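Local coordinates for protein beta-glucuronidase (PDB 6U7J) that hydrolyses beta-D-glucuronides, probably with a retaining family 2 glycosidase mechanism, and probably contributes to estrogen reactivation by gut microbes, at residues M351-G356 with H406-M411; F299-F304 with A334-T339. All coordinates share one frame; numbering follows the deposited sequence.

In the fold
Both contacts belong to the TIM-barrel domain, on one side of the chain's centre, with centres about 11 Å apart. Contact 1 is the more buried: it ties the C-terminal part of helix 346-355 to the turn entering strand 409-416, chiefly through one carboxylate. Contact 2 is only partly buried and lies within the barrel wall, pairing strands 297-305 and 336-338 through backbone bonds and an asparagine amide. Strand 336-338 precedes helix 346-355 in sequence, and strand 358-362 lies between 336-338 and 409-416, placing both contacts around the same sheet. They touch where Val-410 CG2 packs 4.1 Å from Phe-301 CZ.

Contact 1: residues M351-G356 with H406-M411; sequences MADQKG and HPCVVM
Asp-353 reaches from helix 346-355 to the turn at His-406, Pro-407 and Cys-408, and its carboxylate carries the tight part of the contact. OD2 takes a hydrogen bond from His-406 ND1 at 2.5 Å, on its syn side but 32° out of the carboxylate plane. OD2 lies at the edge of the imidazole, the carboxylate and ring planes far from parallel. OD1 accepts from Cys-408 N at 2.8 Å, with a bent N-H angle of 144°. The same Asp-353 OD1 fits closely against the Cys-408 side chain, 3.1 Å from CB and 3.2 Å from SG. The ring of Pro-407 lies against this group too, its CD 3.2 Å from Asp-353 OD1. With SG between its backbone N and carbonyl carbon (chi1 71°), Cys-408 turns its sulfur to within 3.8 Å of Ala-352 CB. In the (beta/alpha) barrel, helix 346-355 leads into strand 358-362 and the type I turn 406-409 into its parallel neighbour 409-416; the contact therefore lies at the end where these strands begin, the end remote from the usual active-site mouth of such barrels. The backbone here is held further: Asp-353 O accepts from Trp-257 and Pro-407 O from Arg-283. On the looser side His-406 is partly exposed, and Lys-355 NZ forms a salt bridge with Asp-54 of the second subunit.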
loop_
_atom_site.group_PDB
_atom_site.type_symbol
_atom_site.label_atom_id
_atom_site.label_comp_id
_atom_site.label_asym_id
_atom_site.label_seq_id
_atom_site.Cartn_x
_atom_site.Cartn_y
_atom_site.Cartn_z
ATOM N N MET B 351 26.256 -4.386 -22.447
ATOM C CA MET B 351 25.399 -5.489 -22.016
ATOM C C MET B 351 24.445 -5.914 -23.133
ATOM O O MET B 351 24.288 -7.107 -23.413
ATOM C CB MET B 351 24.634 -5.076 -20.756
ATOM C CG MET B 351 23.991 -6.217 -19.974
ATOM S SD MET B 351 23.605 -5.743 -18.260
ATOM C CE MET B 351 25.003 -4.666 -17.938
ATOM N N ALA B 352 23.804 -4.942 -23.790
ATOM C CA ALA B 352 22.902 -5.253 -24.894
ATOM C C ALA B 352 23.645 -5.931 -26.042
ATOM O O ALA B 352 23.090 -6.805 -26.720
ATOM C CB ALA B 352 22.214 -3.979 -25.381
ATOM N N ASP B 353 24.902 -5.531 -26.288
ATOM C CA ASP B 353 25.709 -6.237 -27.280
ATOM C C ASP B 353 25.880 -7.696 -26.898
ATOM O O ASP B 353 25.754 -8.586 -27.745
ATOM C CB ASP B 353 27.091 -5.587 -27.432
ATOM C CG ASP B 353 27.085 -4.402 -28.377
ATOM O OD1 ASP B 353 26.093 -4.207 -29.119
ATOM O OD2 ASP B 353 28.079 -3.653 -28.366
ATOM N N GLN B 354 26.194 -7.962 -25.629
ATOM C CA GLN B 354 26.477 -9.332 -25.233
ATOM C C GLN B 354 25.218 -10.182 -25.146
ATOM O O GLN B 354 25.271 -11.375 -25.450
ATOM C CB GLN B 354 27.226 -9.349 -23.910
ATOM C CG GLN B 354 28.695 -9.019 -24.083
ATOM C CD GLN B 354 29.378 -8.677 -22.777
ATOM O OE1 GLN B 354 29.256 -9.397 -21.784
ATOM N NE2 GLN B 354 30.116 -7.576 -22.775
ATOM N N LYS B 355 24.088 -9.606 -24.749
ATOM C CA LYS B 355 22.871 -10.393 -24.610
ATOM C C LYS B 355 22.026 -10.413 -25.874
ATOM O O LYS B 355 20.978 -11.059 -25.886
ATOM C CB LYS B 355 22.035 -9.874 -23.439
ATOM C CG LYS B 355 22.655 -10.138 -22.088
ATOM C CD LYS B 355 21.878 -9.401 -21.011
ATOM C CE LYS B 355 22.566 -9.516 -19.665
ATOM N NZ LYS B 355 22.889 -10.924 -19.324
ATOM N N GLY B 356 22.449 -9.731 -26.934
ATOM C CA GLY B 356 21.681 -9.757 -28.163
ATOM C C GLY B 356 20.406 -8.947 -28.132
ATOM O O GLY B 356 19.434 -9.316 -28.805
ATOM N N HIS B 406 28.618 -0.359 -31.955
ATOM C CA HIS B 406 27.719 -1.261 -31.246
ATOM C C HIS B 406 26.752 -1.948 -32.218
ATOM O O HIS B 406 25.880 -1.293 -32.800
ATOM C CB HIS B 406 26.936 -0.496 -30.179
ATOM C CG HIS B 406 27.729 -0.188 -28.938
ATOM N ND1 HIS B 406 28.417 -1.152 -28.232
ATOM C CD2 HIS B 406 27.911 0.974 -28.261
ATOM C CE1 HIS B 406 29.003 -0.597 -27.184
ATOM N NE2 HIS B 406 28.709 0.692 -27.177
ATOM N N PRO B 407 26.863 -3.262 -32.416
ATOM C CA PRO B 407 25.830 -3.963 -33.176
ATOM C C PRO B 407 24.459 -3.896 -32.526
ATOM O O PRO B 407 23.441 -4.025 -33.240
ATOM C CB PRO B 407 26.343 -5.409 -33.227
ATOM C CG PRO B 407 27.182 -5.531 -31.976
ATOM C CD PRO B 407 27.834 -4.189 -31.800
ATOM N N CYS B 408 24.345 -3.684 -31.219
ATOM C CA CYS B 408 22.995 -3.654 -30.660
ATOM C C CYS B 408 22.205 -2.438 -31.183
ATOM O O CYS B 408 20.981 -2.529 -31.318
ATOM C CB CYS B 408 23.043 -3.721 -29.123
ATOM S SG CYS B 408 23.681 -2.196 -28.350
ATOM N N VAL B 409 22.884 -1.353 -31.571
ATOM C CA VAL B 409 22.180 -0.171 -32.052
ATOM C C VAL B 409 21.723 -0.382 -33.492
ATOM O O VAL B 409 22.549 -0.478 -34.401
ATOM C CB VAL B 409 23.046 1.081 -31.940
ATOM C CG1 VAL B 409 22.363 2.292 -32.604
ATOM C CG2 VAL B 409 23.336 1.354 -30.487
ATOM N N VAL B 410 20.404 -0.442 -33.722
ATOM C CA VAL B 410 19.911 -0.617 -35.082
ATOM C C VAL B 410 19.221 0.619 -35.615
ATOM O O VAL B 410 18.821 0.629 -36.795
ATOM C CB VAL B 410 18.991 -1.844 -35.205
ATOM C CG1 VAL B 410 19.703 -3.078 -34.638
ATOM C CG2 VAL B 410 17.633 -1.588 -34.520
ATOM N N MET B 411 19.100 1.677 -34.821
ATOM C CA MET B 411 18.386 2.851 -35.294
ATOM C C MET B 411 18.703 4.026 -34.378
ATOM O O MET B 411 18.931 3.839 -33.181
ATOM C CB MET B 411 16.871 2.581 -35.344
ATOM C CG MET B 411 16.037 3.720 -35.935
ATOM S SD MET B 411 14.427 3.189 -36.593
ATOM C CE MET B 411 13.691 2.443 -35.142
#

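Contact 2: residues F299-F304 with A334-T339; sequences FYFKGF and ANSFRT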
loop_
_atom_site.group_PDB
_atom_site.type_symbol
_atom_site.label_atom_id
_atom_site.label_comp_id
_atom_site.label_asym_id
_atom_site.label_seq_id
_atom_site.Cartn_x
_atom_site.Cartn_y
_atom_site.Cartn_z
ATOM N N PHE B 299 11.938 -8.428 -38.125
ATOM C CA PHE B 299 12.103 -8.205 -36.700
ATOM C C PHE B 299 10.938 -7.356 -36.232
ATOM O O PHE B 299 10.618 -6.334 -36.849
ATOM C CB PHE B 299 13.442 -7.518 -36.400
ATOM C CG PHE B 299 13.693 -7.283 -34.944
ATOM C CD1 PHE B 299 14.153 -8.306 -34.133
ATOM C CD2 PHE B 299 13.454 -6.034 -34.379
ATOM C CE1 PHE B 299 14.379 -8.088 -32.773
ATOM C CE2 PHE B 299 13.684 -5.806 -33.037
ATOM C CZ PHE B 299 14.145 -6.846 -32.232
ATOM N N TYR B 300 10.274 -7.806 -35.177
ATOM C CA TYR B 300 9.176 -7.074 -34.562
ATOM C C TYR B 300 9.654 -6.624 -33.184
ATOM O O TYR B 300 10.067 -7.452 -32.368
ATOM C CB TYR B 300 7.923 -7.958 -34.490
ATOM C CG TYR B 300 6.689 -7.236 -34.004
ATOM C CD1 TYR B 300 6.364 -7.217 -32.650
ATOM C CD2 TYR B 300 5.863 -6.551 -34.887
ATOM C CE1 TYR B 300 5.238 -6.542 -32.188
ATOM C CE2 TYR B 300 4.733 -5.864 -34.431
ATOM C CZ TYR B 300 4.432 -5.871 -33.078
ATOM O OH TYR B 300 3.318 -5.214 -32.609
ATOM N N PHE B 301 9.678 -5.314 -32.957
ATOM C CA PHE B 301 10.146 -4.772 -31.679
ATOM C C PHE B 301 9.130 -5.077 -30.572
ATOM O O PHE B 301 7.953 -4.708 -30.677
ATOM C CB PHE B 301 10.361 -3.259 -31.769
ATOM C CG PHE B 301 11.481 -2.832 -32.692
ATOM C CD1 PHE B 301 11.308 -2.825 -34.065
ATOM C CD2 PHE B 301 12.686 -2.369 -32.175
ATOM C CE1 PHE B 301 12.324 -2.410 -34.902
ATOM C CE2 PHE B 301 13.699 -1.936 -33.009
ATOM C CZ PHE B 301 13.521 -1.969 -34.376
ATOM N N LYS B 302 9.591 -5.749 -29.516
ATOM C CA LYS B 302 8.817 -5.967 -28.297
ATOM C C LYS B 302 9.650 -5.499 -27.110
ATOM O O LYS B 302 10.706 -6.079 -26.824
ATOM C CB LYS B 302 8.450 -7.449 -28.122
ATOM C CG LYS B 302 7.731 -8.097 -29.304
ATOM C CD LYS B 302 7.603 -9.605 -29.090
ATOM C CE LYS B 302 8.981 -10.248 -28.964
ATOM N NZ LYS B 302 8.893 -11.687 -28.614
ATOM N N GLY B 303 9.164 -4.486 -26.396
ATOM C CA GLY B 303 9.921 -3.969 -25.272
ATOM C C GLY B 303 9.389 -2.667 -24.719
ATOM O O GLY B 303 8.172 -2.461 -24.661
ATOM N N PHE B 304 10.303 -1.772 -24.333
ATOM C CA PHE B 304 9.980 -0.572 -23.576
ATOM C C PHE B 304 10.961 0.532 -23.908
ATOM O O PHE B 304 12.141 0.279 -24.165
ATOM C CB PHE B 304 10.087 -0.767 -22.049
ATOM C CG PHE B 304 9.396 -1.980 -21.525
ATOM C CD1 PHE B 304 10.045 -3.205 -21.497
ATOM C CD2 PHE B 304 8.109 -1.883 -21.022
ATOM C CE1 PHE B 304 9.415 -4.323 -21.001
ATOM C CE2 PHE B 304 7.456 -3.003 -20.524
ATOM C CZ PHE B 304 8.111 -4.232 -20.515
ATOM N N ALA B 334 10.682 -9.519 -23.770
ATOM C CA ALA B 334 11.088 -8.368 -24.556
ATOM C C ALA B 334 12.334 -8.711 -25.376
ATOM O O ALA B 334 13.104 -9.612 -25.031
ATOM C CB ALA B 334 11.352 -7.170 -23.641
ATOM N N ASN B 335 12.509 -8.003 -26.488
ATOM C CA ASN B 335 13.703 -8.172 -27.303
ATOM C C ASN B 335 14.432 -6.865 -27.585
ATOM O O ASN B 335 15.441 -6.881 -28.302
ATOM C CB ASN B 335 13.364 -8.872 -28.644
ATOM C CG ASN B 335 12.398 -8.074 -29.505
ATOM O OD1 ASN B 335 12.170 -6.889 -29.284
ATOM N ND2 ASN B 335 11.816 -8.739 -30.501
ATOM N N SER B 336 13.955 -5.741 -27.050
ATOM C CA SER B 336 14.472 -4.436 -27.438
ATOM C C SER B 336 14.122 -3.401 -26.368
ATOM O O SER B 336 13.193 -3.588 -25.581
ATOM C CB SER B 336 13.905 -4.021 -28.804
ATOM O OG SER B 336 12.469 -4.071 -28.807
ATOM N N PHE B 337 14.876 -2.303 -26.352
ATOM C CA PHE B 337 14.457 -1.100 -25.645
ATOM C C PHE B 337 14.922 0.124 -26.419
ATOM O O PHE B 337 15.770 0.040 -27.320
ATOM C CB PHE B 337 14.962 -1.050 -24.183
ATOM C CG PHE B 337 16.459 -1.147 -24.021
ATOM C CD1 PHE B 337 17.081 -2.377 -23.898
ATOM C CD2 PHE B 337 17.241 0.001 -23.930
ATOM C CE1 PHE B 337 18.461 -2.463 -23.727
ATOM C CE2 PHE B 337 18.614 -0.078 -23.744
ATOM C CZ PHE B 337 19.227 -1.313 -23.645
ATOM N N ARG B 338 14.339 1.265 -26.058
ATOM C CA ARG B 338 14.752 2.576 -26.557
ATOM C C ARG B 338 15.383 3.360 -25.406
ATOM O O ARG B 338 14.848 3.361 -24.290
ATOM C CB ARG B 338 13.564 3.349 -27.141
ATOM C CG ARG B 338 13.903 4.807 -27.459
ATOM C CD ARG B 338 12.788 5.517 -28.220
ATOM N NE ARG B 338 11.525 5.503 -27.488
ATOM C CZ ARG B 338 10.908 6.588 -27.028
ATOM N NH1 ARG B 338 11.446 7.790 -27.208
ATOM N NH2 ARG B 338 9.751 6.475 -26.370
ATOM N N THR B 339 16.528 4.003 -25.660
ATOM C CA THR B 339 17.210 4.754 -24.607
ATOM C C THR B 339 16.482 6.093 -24.403
ATOM O O THR B 339 17.008 7.173 -24.661
ATOM C CB THR B 339 18.687 4.966 -24.918
ATOM O OG1 THR B 339 18.845 6.015 -25.870
ATOM C CG2 THR B 339 19.314 3.690 -25.454
#
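Asn-335 meets the edge of strand 297-305 with its side-chain amide through two hydrogen bonds. ND2 donates to Tyr-300 O at 2.9 Å, almost straight (174°) and in the amide plane, while OD1 accepts from Lys-302 N at 2.8 Å. The amide thereby copies the pair of bonds a residue of a parallel strand would make around Phe-301. Placing CG between its own backbone N and carbonyl carbon (chi1 62°) folds the amide back to that edge, and Ser-336 OG, itself bonded to His-549, gives OD1 a second donor at 2.9 Å. Backbone bonds also cross: Asn-335 N to Lys-302 O (2.7 Å), a weak one from Ser-336 N to the same oxygen, and Arg-338 N to Phe-304 O. Strands 297-305 and 336-338 are the two parallel strands of a beta-alpha-beta unit of the TIM barrel, joined by helix 319-332. Gly-303 CA adds a C-H...O contact with Ser-336 O at 3.3 Å. Phe-299 comes tip to tip with Asn-335 in van der Waals contact, CZ to CG 3.5 Å, ring and amide planes 26° apart. Lys-302 crosses Asn-335 at about a right angle, its CE 3.6 Å from ND2, with NZ bonded to Trp-590 O. Phe-304 CE1 lies 4.3 Å from Ala-334 CB, both side chains also touching Leu-329 of helix 319-332. Arg-338 forms salt bridges with Glu-362 and Glu-506.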